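Local atomic coordinates of nisin leader peptide-processing serine protease NisP (Lactococcus lactis subsp. lactis, PDB entry 4MZD), a protein that probably acts as a subtilisin-like serine endopeptidase that cuts the leader peptide from the precursor of the antibiotic nisin. Residues A[239-244]-A[284-289]; A[227-232]-A[280-285]; A[94-99]-A[198-203]. All blocks are in the same frame, centred on the assembly; numbering follows the deposited sequence. Where two conformers were deposited one is given.

Interaction 1. Residues A[239-244]-A[284-289]; sequences GSIVVA and DVIAVG
The peptide group that ends at Val242 O meets the amide of Ile286, whose nitrogen lies in the carbonyl plane at 2.9 Å from Val242 O. Ala244 then uses both of its polar backbone atoms: its N reaches Ile286 O, 2.9 Å away, and its O accepts from Val288 N, a donor tilted 19° from the carbonyl plane. The CA of Val285 and of Ala287 lean against the same two carbonyls, Val242 O and Ala244 O, adding CA-H...O contacts. On one face of these paired, flat peptide groups lie Val243 and Ile286, and on the other Ala244 and Ala287.

Strands 241-245 and 286-291 are thus parallel neighbours, with local axes 21° apart, in the central sheet of the subtilisin-like alpha/beta fold. Helices 356-370 and 375-384 cover the face of Val243 and Ile286. Beneath them, CG1 of Val243, anti to the backbone N (chi1 -175°), reaches CG2 of Val288 at 3.6 Å. The tightest carbon pair is Ile241 CD1 with Ile286 CD1 at 3.4 Å, where the ends of the two isoleucine chains meet as they cross obliquely, with Leu378, Lys379 and Leu382 of helix 375-384 nearby.

On the opposite face Ala244 and Val242 both meet Val285. The CB of Ala244 rests on CG1 of Val285 at 3.8 Å, while Val285 CG2 approaches Val242 CB more loosely, and Ser280 packs over Ala244 and Ala287. On the N-terminal side of the directly bonded pairs a water stands where the preceding bond of the series, Val242 N to Asp284 O, would be: it accepts from Val242 N at 2.8 Å and donates to Asp284 O at 2.8 Å.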
loop_
_atom_site.group_PDB
_atom_site.type_symbol
_atom_site.label_atom_id
_atom_site.label_comp_id
_atom_site.label_asym_id
_atom_site.label_seq_id
_atom_site.Cartn_x
_atom_site.Cartn_y
_atom_site.Cartn_z
ATOM N N GLY A 239 3.947 -5.895 18.327
ATOM C CA GLY A 239 5.024 -6.475 17.548
ATOM C C GLY A 239 4.825 -6.442 16.043
ATOM O O GLY A 239 5.556 -7.115 15.319
ATOM N N SER A 240 3.854 -5.656 15.575
ATOM C CA SER A 240 3.574 -5.529 14.147
ATOM C C SER A 240 4.244 -4.299 13.555
ATOM O O SER A 240 4.479 -3.312 14.253
ATOM C CB SER A 240 2.067 -5.438 13.902
ATOM O OG SER A 240 1.406 -6.614 14.315
ATOM N N ILE A 241 4.541 -4.361 12.259
ATOM C CA ILE A 241 5.006 -3.205 11.519
ATOM C C ILE A 241 3.965 -2.846 10.472
ATOM O O ILE A 241 3.315 -3.721 9.904
ATOM C CB ILE A 241 6.380 -3.459 10.861
ATOM C CG1 ILE A 241 7.022 -2.134 10.439
ATOM C CG2 ILE A 241 6.255 -4.434 9.692
ATOM C CD1 ILE A 241 8.510 -2.220 10.200
ATOM N N VAL A 242 3.815 -1.548 10.236
ATOM C CA VAL A 242 2.882 -1.028 9.251
ATOM C C VAL A 242 3.669 -0.482 8.066
ATOM O O VAL A 242 4.659 0.231 8.247
ATOM C CB VAL A 242 2.003 0.070 9.874
ATOM C CG1 VAL A 242 1.119 0.719 8.823
ATOM C CG2 VAL A 242 1.175 -0.506 11.020
ATOM N N VAL A 243 3.217 -0.843 6.869
ATOM C CA VAL A 243 3.821 -0.445 5.603
ATOM C C VAL A 243 2.735 0.291 4.829
ATOM O O VAL A 243 1.657 -0.256 4.609
ATOM C CB VAL A 243 4.283 -1.694 4.818
ATOM C CG1 VAL A 243 5.031 -1.311 3.555
ATOM C CG2 VAL A 243 5.136 -2.605 5.701
ATOM N N ALA A 244 3.000 1.536 4.442
ATOM C CA ALA A 244 1.951 2.401 3.910
ATOM C C ALA A 244 2.393 3.137 2.656
ATOM O O ALA A 244 3.542 3.591 2.551
ATOM C CB ALA A 244 1.515 3.405 4.975
ATOM N N ASP A 284 7.563 5.155 12.815
ATOM C CA ASP A 284 7.669 3.702 12.877
ATOM C C ASP A 284 7.083 2.993 11.659
ATOM O O ASP A 284 7.276 1.792 11.485
ATOM C CB ASP A 284 7.055 3.179 14.171
ATOM C CG ASP A 284 7.843 3.612 15.395
ATOM O OD1 ASP A 284 9.064 3.852 15.266
ATOM O OD2 ASP A 284 7.244 3.724 16.479
ATOM N N VAL A 285 6.374 3.741 10.821
ATOM C CA VAL A 285 5.791 3.202 9.599
ATOM C C VAL A 285 6.835 3.185 8.487
ATOM O O VAL A 285 7.671 4.081 8.398
ATOM C CB VAL A 285 4.550 4.037 9.189
ATOM C CG1 VAL A 285 4.024 3.644 7.814
ATOM C CG2 VAL A 285 3.461 3.907 10.240
ATOM N N ILE A 286 6.787 2.162 7.644
ATOM C CA ILE A 286 7.593 2.132 6.428
ATOM C C ILE A 286 6.792 2.771 5.303
ATOM O O ILE A 286 5.781 2.227 4.870
ATOM C CB ILE A 286 7.995 0.693 6.071
ATOM C CG1 ILE A 286 8.853 0.115 7.198
ATOM C CG2 ILE A 286 8.726 0.648 4.734
ATOM C CD1 ILE A 286 9.200 -1.323 7.044
ATOM N N ALA A 287 7.236 3.948 4.868
ATOM C CA ALA A 287 6.595 4.671 3.773
ATOM C C ALA A 287 7.148 4.182 2.448
ATOM O O ALA A 287 8.366 4.066 2.283
ATOM C CB ALA A 287 6.828 6.170 3.915
ATOM N N VAL A 288 6.252 3.905 1.502
ATOM C CA VAL A 288 6.653 3.339 0.222
ATOM C C VAL A 288 6.184 4.220 -0.929
ATOM O O VAL A 288 4.992 4.508 -1.071
ATOM C CB VAL A 288 6.090 1.918 0.022
ATOM C CG1 VAL A 288 6.614 1.341 -1.279
ATOM C CG2 VAL A 288 6.446 1.025 1.217
ATOM N N GLY A 289 7.135 4.648 -1.754
ATOM C CA GLY A 289 6.820 5.367 -2.973
ATOM C C GLY A 289 7.063 4.501 -4.191
ATOM O O GLY A 289 7.443 3.324 -4.083
HETATM O O HOH W 1 4.836 0.447 11.936
#

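Interaction 2. Residues A[227-232]-A[280-285]; sequences NYKSAI and SVFEDV
Lys229 and Phe282 face each other with their CA atoms 7.4 Å apart, the first in a regular stretch of helix 222-238, the second at the start of a type I beta turn. That turn runs from Phe282 to Val285 and is closed by a 3.0 Å bond from Val285 N to Phe282 O. This is helix-on-loop packing in the subtilisin-like fold, where the helix lies over the connection that leads from strand 275-278 into strand 286-291. No hydrogen bond passes between the two segments.

The contact is carried by the Phe282 ring, which is set with CG anti to its carbonyl carbon (chi1 -66°), the CB itself already directed at the helix. Its far end meets the helix backbone as well as side chains, since CZ comes within 3.7 Å of Lys229 N. CE1 lies 3.6 Å from Lys229 CB, the lysine chain crossing the phenylalanine at about a right angle. Ile232, deposited in two conformers, runs along the CG-CD2-CE2 side of the ring, where the shortest spacing modelled is doubtful, and its CD1 also reaches Val285 CG2 at 3.7 Å. Val281 CG1 sits over one face, offset toward the rim, and the ring of Tyr225 from the same helix also meets that of Phe282.

Tyr228 meets this ring mainly through its CB. Its hydroxyl ends at Gln207 OE1, while its side chain also packs on Pro279 and Val186. Lys379 NZ bonds to the carbonyl oxygens of both Glu283 and Val285, tying the connection to helix 375-384. Closest from Tyr228 is CB, 3.5 Å from Phe282 CE2.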
loop_
_atom_site.group_PDB
_atom_site.type_symbol
_atom_site.label_atom_id
_atom_site.label_comp_id
_atom_site.label_asym_id
_atom_site.label_seq_id
_atom_site.Cartn_x
_atom_site.Cartn_y
_atom_site.Cartn_z
ATOM N N ASN A 227 -5.329 9.837 16.286
ATOM C CA ASN A 227 -6.000 8.541 16.232
ATOM C C ASN A 227 -5.179 7.503 15.463
ATOM O O ASN A 227 -5.094 6.342 15.872
ATOM C CB ASN A 227 -7.404 8.684 15.645
ATOM C CG ASN A 227 -8.339 9.457 16.554
ATOM O OD1 ASN A 227 -8.069 9.626 17.743
ATOM N ND2 ASN A 227 -9.456 9.919 16.000
ATOM N N TYR A 228 -4.567 7.919 14.359
ATOM C CA TYR A 228 -3.626 7.048 13.664
ATOM C C TYR A 228 -2.448 6.736 14.567
ATOM O O TYR A 228 -1.998 5.592 14.637
ATOM C CB TYR A 228 -3.069 7.694 12.406
ATOM C CG TYR A 228 -3.910 7.574 11.165
ATOM C CD1 TYR A 228 -4.319 8.709 10.482
ATOM C CD2 TYR A 228 -4.260 6.334 10.647
ATOM C CE1 TYR A 228 -5.069 8.620 9.329
ATOM C CE2 TYR A 228 -5.013 6.231 9.491
ATOM C CZ TYR A 228 -5.412 7.377 8.836
ATOM O OH TYR A 228 -6.166 7.259 7.686
ATOM N N LYS A 229 -1.918 7.761 15.233
ATOM C CA LYS A 229 -0.736 7.554 16.055
ATOM C C LYS A 229 -1.003 6.501 17.125
ATOM O O LYS A 229 -0.177 5.626 17.364
ATOM C CB LYS A 229 -0.271 8.858 16.700
ATOM C CG LYS A 229 1.105 8.738 17.333
ATOM C CD LYS A 229 1.346 9.816 18.364
ATOM C CE LYS A 229 1.372 11.185 17.739
ATOM N NZ LYS A 229 1.863 12.158 18.751
ATOM N N SER A 230 -2.162 6.590 17.765
ATOM C CA SER A 230 -2.523 5.636 18.801
ATOM C C SER A 230 -2.612 4.211 18.246
ATOM O O SER A 230 -2.147 3.257 18.871
ATOM C CB SER A 230 -3.852 6.039 19.441
ATOM O OG SER A 230 -4.196 5.154 20.486
ATOM N N ALA A 231 -3.214 4.070 17.070
ATOM C CA ALA A 231 -3.354 2.753 16.462
ATOM C C ALA A 231 -1.998 2.169 16.071
ATOM O O ALA A 231 -1.736 0.976 16.271
ATOM C CB ALA A 231 -4.289 2.816 15.256
ATOM N N ILE A 232 -1.136 3.010 15.517
ATOM C CA ILE A 232 0.198 2.585 15.119
ATOM C C ILE A 232 1.068 2.230 16.323
ATOM O O ILE A 232 1.822 1.255 16.286
ATOM C CB ILE A 232 0.865 3.655 14.243
ATOM C CG1 ILE A 232 0.171 3.695 12.884
ATOM C CG2 ILE A 232 2.355 3.386 14.082
ATOM C CD1 ILE A 232 0.428 4.950 12.119
ATOM N N SER A 280 1.536 7.220 6.352
ATOM C CA SER A 280 2.934 6.962 6.005
ATOM C C SER A 280 3.931 7.863 6.746
ATOM O O SER A 280 5.100 7.511 6.863
ATOM C CB SER A 280 3.161 7.055 4.493
ATOM O OG SER A 280 3.022 8.387 4.037
ATOM N N VAL A 281 3.469 9.007 7.247
ATOM C CA VAL A 281 4.341 9.976 7.902
ATOM C C VAL A 281 4.989 9.459 9.185
ATOM O O VAL A 281 6.082 9.893 9.545
ATOM C CB VAL A 281 3.564 11.275 8.214
ATOM C CG1 VAL A 281 2.406 10.991 9.164
ATOM C CG2 VAL A 281 4.495 12.344 8.782
ATOM N N PHE A 282 4.324 8.548 9.885
ATOM C CA PHE A 282 4.792 8.172 11.212
ATOM C C PHE A 282 6.153 7.496 11.173
ATOM O O PHE A 282 6.428 6.677 10.300
ATOM C CB PHE A 282 3.754 7.309 11.927
ATOM C CG PHE A 282 2.488 8.047 12.229
ATOM C CD1 PHE A 282 2.427 8.933 13.291
ATOM C CD2 PHE A 282 1.370 7.900 11.426
ATOM C CE1 PHE A 282 1.269 9.641 13.554
ATOM C CE2 PHE A 282 0.212 8.610 11.685
ATOM C CZ PHE A 282 0.165 9.484 12.754
ATOM N N GLU A 283 6.997 7.852 12.136
ATOM C CA GLU A 283 8.367 7.372 12.190
ATOM C C GLU A 283 8.472 5.852 12.142
ATOM O O GLU A 283 9.369 5.311 11.504
ATOM C CB GLU A 283 9.044 7.887 13.461
ATOM C CG GLU A 283 9.064 9.399 13.601
ATOM C CD GLU A 283 10.093 10.063 12.706
ATOM O OE1 GLU A 283 11.071 10.626 13.243
ATOM O OE2 GLU A 283 9.920 10.029 11.469
ATOM N N ASP A 284 7.563 5.155 12.815
ATOM C CA ASP A 284 7.669 3.702 12.877
ATOM C C ASP A 284 7.083 2.993 11.659
ATOM O O ASP A 284 7.276 1.792 11.485
ATOM C CB ASP A 284 7.055 3.179 14.171
ATOM C CG ASP A 284 7.843 3.612 15.395
ATOM O OD1 ASP A 284 9.064 3.852 15.266
ATOM O OD2 ASP A 284 7.244 3.724 16.479
ATOM N N VAL A 285 6.374 3.741 10.821
ATOM C CA VAL A 285 5.791 3.202 9.599
ATOM C C VAL A 285 6.835 3.185 8.487
ATOM O O VAL A 285 7.671 4.081 8.398
ATOM C CB VAL A 285 4.550 4.037 9.189
ATOM C CG1 VAL A 285 4.024 3.644 7.814
ATOM C CG2 VAL A 285 3.461 3.907 10.240
#

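Interaction 3. Residues A[94-99]-A[198-203]; sequences ISVGII and NKVINI
Ser95 OG gives its hydrogen to Asn198 OD1 at 2.7 Å, approaching from above the amide plane, 42° out of it. The serine torsion (chi1 62°) places OG between its own N and carbonyl carbon, on the side where the asparagine folds over the strand. The carboxamide lies against Gly97, which has no side chain, and Asn198 CG occupies the space beside it, 3.6 Å from Gly97 N.

Both polar backbone atoms of Gly97 are engaged in the parallel pairing. Its N reaches Val200 O in the carbonyl plane, and Asn202 N returns a nearly straight bond to Gly97 O at 2.8 Å (171° at the hydrogen). Ile99 N continues the series at Asn202 O, 3.0 Å away. Beyond these bonds Ile99 CD1 presses on Ile201 CG2 at 3.5 Å, a tight pair, and lies beside Ile203 on the face packed by helix 183-195. Val96 and Asn202 occupy the other face, under helix 147-156.

Such pairing of strands 95-100 and 200-210 is part of the central sheet of the subtilisin-like fold, between strands 169-174 and 241-245, and the first strand leads to Asp100, predicted to belong to the charge relay system. Two waters bridge the segments near their ends. One accepts from both Ser95 N and Lys199 N; another accepts from Asn202 ND2 at 2.9 Å and lies 2.7 Å from Ile99 O, to which it may donate. Asn202 OD1 is held by Ser360 OG of helix 356-370, and its ND2 also bonds to Ser204 OG.

Further out, Asn171 ND2 also donates to Asn198 OD1, while Asn198 ND2 bonds Ala193 O and Tyr173 OH. With two donors at its oxygen and two partners at its nitrogen, this buried carboxamide is fixed in rotation and satisfied.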
loop_
_atom_site.group_PDB
_atom_site.type_symbol
_atom_site.label_atom_id
_atom_site.label_comp_id
_atom_site.label_asym_id
_atom_site.label_seq_id
_atom_site.Cartn_x
_atom_site.Cartn_y
_atom_site.Cartn_z
ATOM N N ILE A 94 3.773 -16.903 9.364
ATOM C CA ILE A 94 3.826 -15.489 9.017
ATOM C C ILE A 94 2.586 -15.110 8.214
ATOM O O ILE A 94 2.075 -15.911 7.426
ATOM C CB ILE A 94 5.115 -15.197 8.199
ATOM C CG1 ILE A 94 5.230 -13.720 7.831
ATOM C CG2 ILE A 94 5.172 -16.052 6.932
ATOM C CD1 ILE A 94 5.369 -12.800 9.016
ATOM N N SER A 95 2.093 -13.892 8.417
ATOM C CA SER A 95 1.027 -13.390 7.564
ATOM C C SER A 95 1.115 -11.891 7.395
ATOM O O SER A 95 1.694 -11.184 8.222
ATOM C CB SER A 95 -0.348 -13.758 8.115
ATOM O OG SER A 95 -0.543 -13.178 9.393
ATOM N N VAL A 96 0.528 -11.420 6.303
ATOM C CA VAL A 96 0.351 -9.997 6.074
ATOM C C VAL A 96 -1.126 -9.662 6.215
ATOM O O VAL A 96 -1.984 -10.326 5.616
ATOM C CB VAL A 96 0.832 -9.577 4.667
ATOM C CG1 VAL A 96 0.640 -8.085 4.464
ATOM C CG2 VAL A 96 2.301 -9.968 4.460
ATOM N N GLY A 97 -1.429 -8.646 7.018
ATOM C CA GLY A 97 -2.786 -8.148 7.106
ATOM C C GLY A 97 -2.992 -7.047 6.086
ATOM O O GLY A 97 -2.262 -6.057 6.092
ATOM N N ILE A 98 -3.966 -7.220 5.200
ATOM C CA ILE A 98 -4.186 -6.274 4.116
ATOM C C ILE A 98 -5.390 -5.397 4.433
ATOM O O ILE A 98 -6.523 -5.886 4.493
ATOM C CB ILE A 98 -4.415 -6.975 2.767
ATOM C CG1 ILE A 98 -3.339 -8.027 2.490
ATOM C CG2 ILE A 98 -4.450 -5.939 1.642
ATOM C CD1 ILE A 98 -3.610 -8.818 1.221
ATOM N N ILE A 99 -5.133 -4.111 4.652
ATOM C CA ILE A 99 -6.178 -3.152 4.985
ATOM C C ILE A 99 -6.521 -2.411 3.695
ATOM O O ILE A 99 -5.763 -1.561 3.228
ATOM C CB ILE A 99 -5.692 -2.193 6.080
ATOM C CG1 ILE A 99 -5.383 -2.988 7.358
ATOM C CG2 ILE A 99 -6.728 -1.113 6.341
ATOM C CD1 ILE A 99 -4.865 -2.148 8.527
ATOM N N ASN A 198 -0.937 -10.498 12.744
ATOM C CA ASN A 198 -0.250 -10.174 11.502
ATOM C C ASN A 198 0.965 -9.322 11.798
ATOM O O ASN A 198 0.827 -8.158 12.175
ATOM C CB ASN A 198 -1.166 -9.387 10.569
ATOM C CG ASN A 198 -2.368 -10.181 10.138
ATOM O OD1 ASN A 198 -2.268 -11.064 9.285
ATOM N ND2 ASN A 198 -3.514 -9.884 10.734
ATOM N N LYS A 199 2.161 -9.860 11.599
ATOM C CA LYS A 199 3.346 -9.094 11.957
ATOM C C LYS A 199 3.702 -8.011 10.937
ATOM O O LYS A 199 4.490 -7.115 11.249
ATOM C CB LYS A 199 4.525 -10.015 12.247
ATOM C CG LYS A 199 4.276 -10.931 13.453
ATOM C CD LYS A 199 3.799 -10.165 14.699
ATOM C CE LYS A 199 3.338 -11.116 15.811
ATOM N NZ LYS A 199 2.811 -10.402 17.022
ATOM N N VAL A 200 3.116 -8.088 9.742
ATOM C CA VAL A 200 3.229 -7.040 8.738
ATOM C C VAL A 200 1.818 -6.632 8.330
ATOM O O VAL A 200 0.967 -7.487 8.090
ATOM C CB VAL A 200 4.031 -7.512 7.502
ATOM C CG1 VAL A 200 4.139 -6.394 6.474
ATOM C CG2 VAL A 200 5.415 -8.024 7.920
ATOM N N ILE A 201 1.576 -5.322 8.290
ATOM C CA ILE A 201 0.267 -4.760 7.980
ATOM C C ILE A 201 0.433 -3.794 6.808
ATOM O O ILE A 201 1.221 -2.851 6.880
ATOM C CB ILE A 201 -0.308 -4.025 9.219
ATOM C CG1 ILE A 201 -0.507 -5.009 10.382
ATOM C CG2 ILE A 201 -1.608 -3.325 8.885
ATOM C CD1 ILE A 201 -0.844 -4.354 11.711
ATOM N N ASN A 202 -0.302 -4.051 5.726
ATOM C CA ASN A 202 -0.196 -3.291 4.485
ATOM C C ASN A 202 -1.344 -2.307 4.349
ATOM O O ASN A 202 -2.510 -2.716 4.384
ATOM C CB ASN A 202 -0.223 -4.266 3.296
ATOM C CG ASN A 202 0.035 -3.582 1.960
ATOM O OD1 ASN A 202 1.168 -3.548 1.486
ATOM N ND2 ASN A 202 -1.005 -3.013 1.361
ATOM N N ILE A 203 -1.017 -1.026 4.179
ATOM C CA ILE A 203 -2.029 0.013 3.998
ATOM C C ILE A 203 -1.765 0.792 2.699
ATOM O O ILE A 203 -1.005 1.770 2.666
ATOM C CB ILE A 203 -2.100 0.981 5.200
ATOM C CG1 ILE A 203 -2.168 0.203 6.518
ATOM C CG2 ILE A 203 -3.296 1.916 5.046
ATOM C CD1 ILE A 203 -2.333 1.092 7.717
HETATM O O HOH W 2 2.584 -12.787 11.165
HETATM O O HOH W 3 -3.741 -2.153 1.510
#

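In the fold
All three contacts belong to the subtilisin-like domain, and interactions 1 and 3 share its central sheet, where strands 95-100, 200-210, 241-245 and 286-291 lie side by side in that order. Their centres are 10 Å apart, and strands 200-210 and 241-245 join them. Interaction 3 closes first along the chain. Helix 222-238 then opens interaction 2 and strand 241-245 opens interaction 1, and both finish in residues 280-289, sharing Asp284 and Val285, with centres 9 Å apart. Interactions 2 and 3 do not touch, their nearest atoms about 6 Å apart. Strand 95-100, which ends at Asp100, is thus linked through strands 200-210 and 241-245 to strand 286-291, and helix 222-238 packs on the connection before that strand.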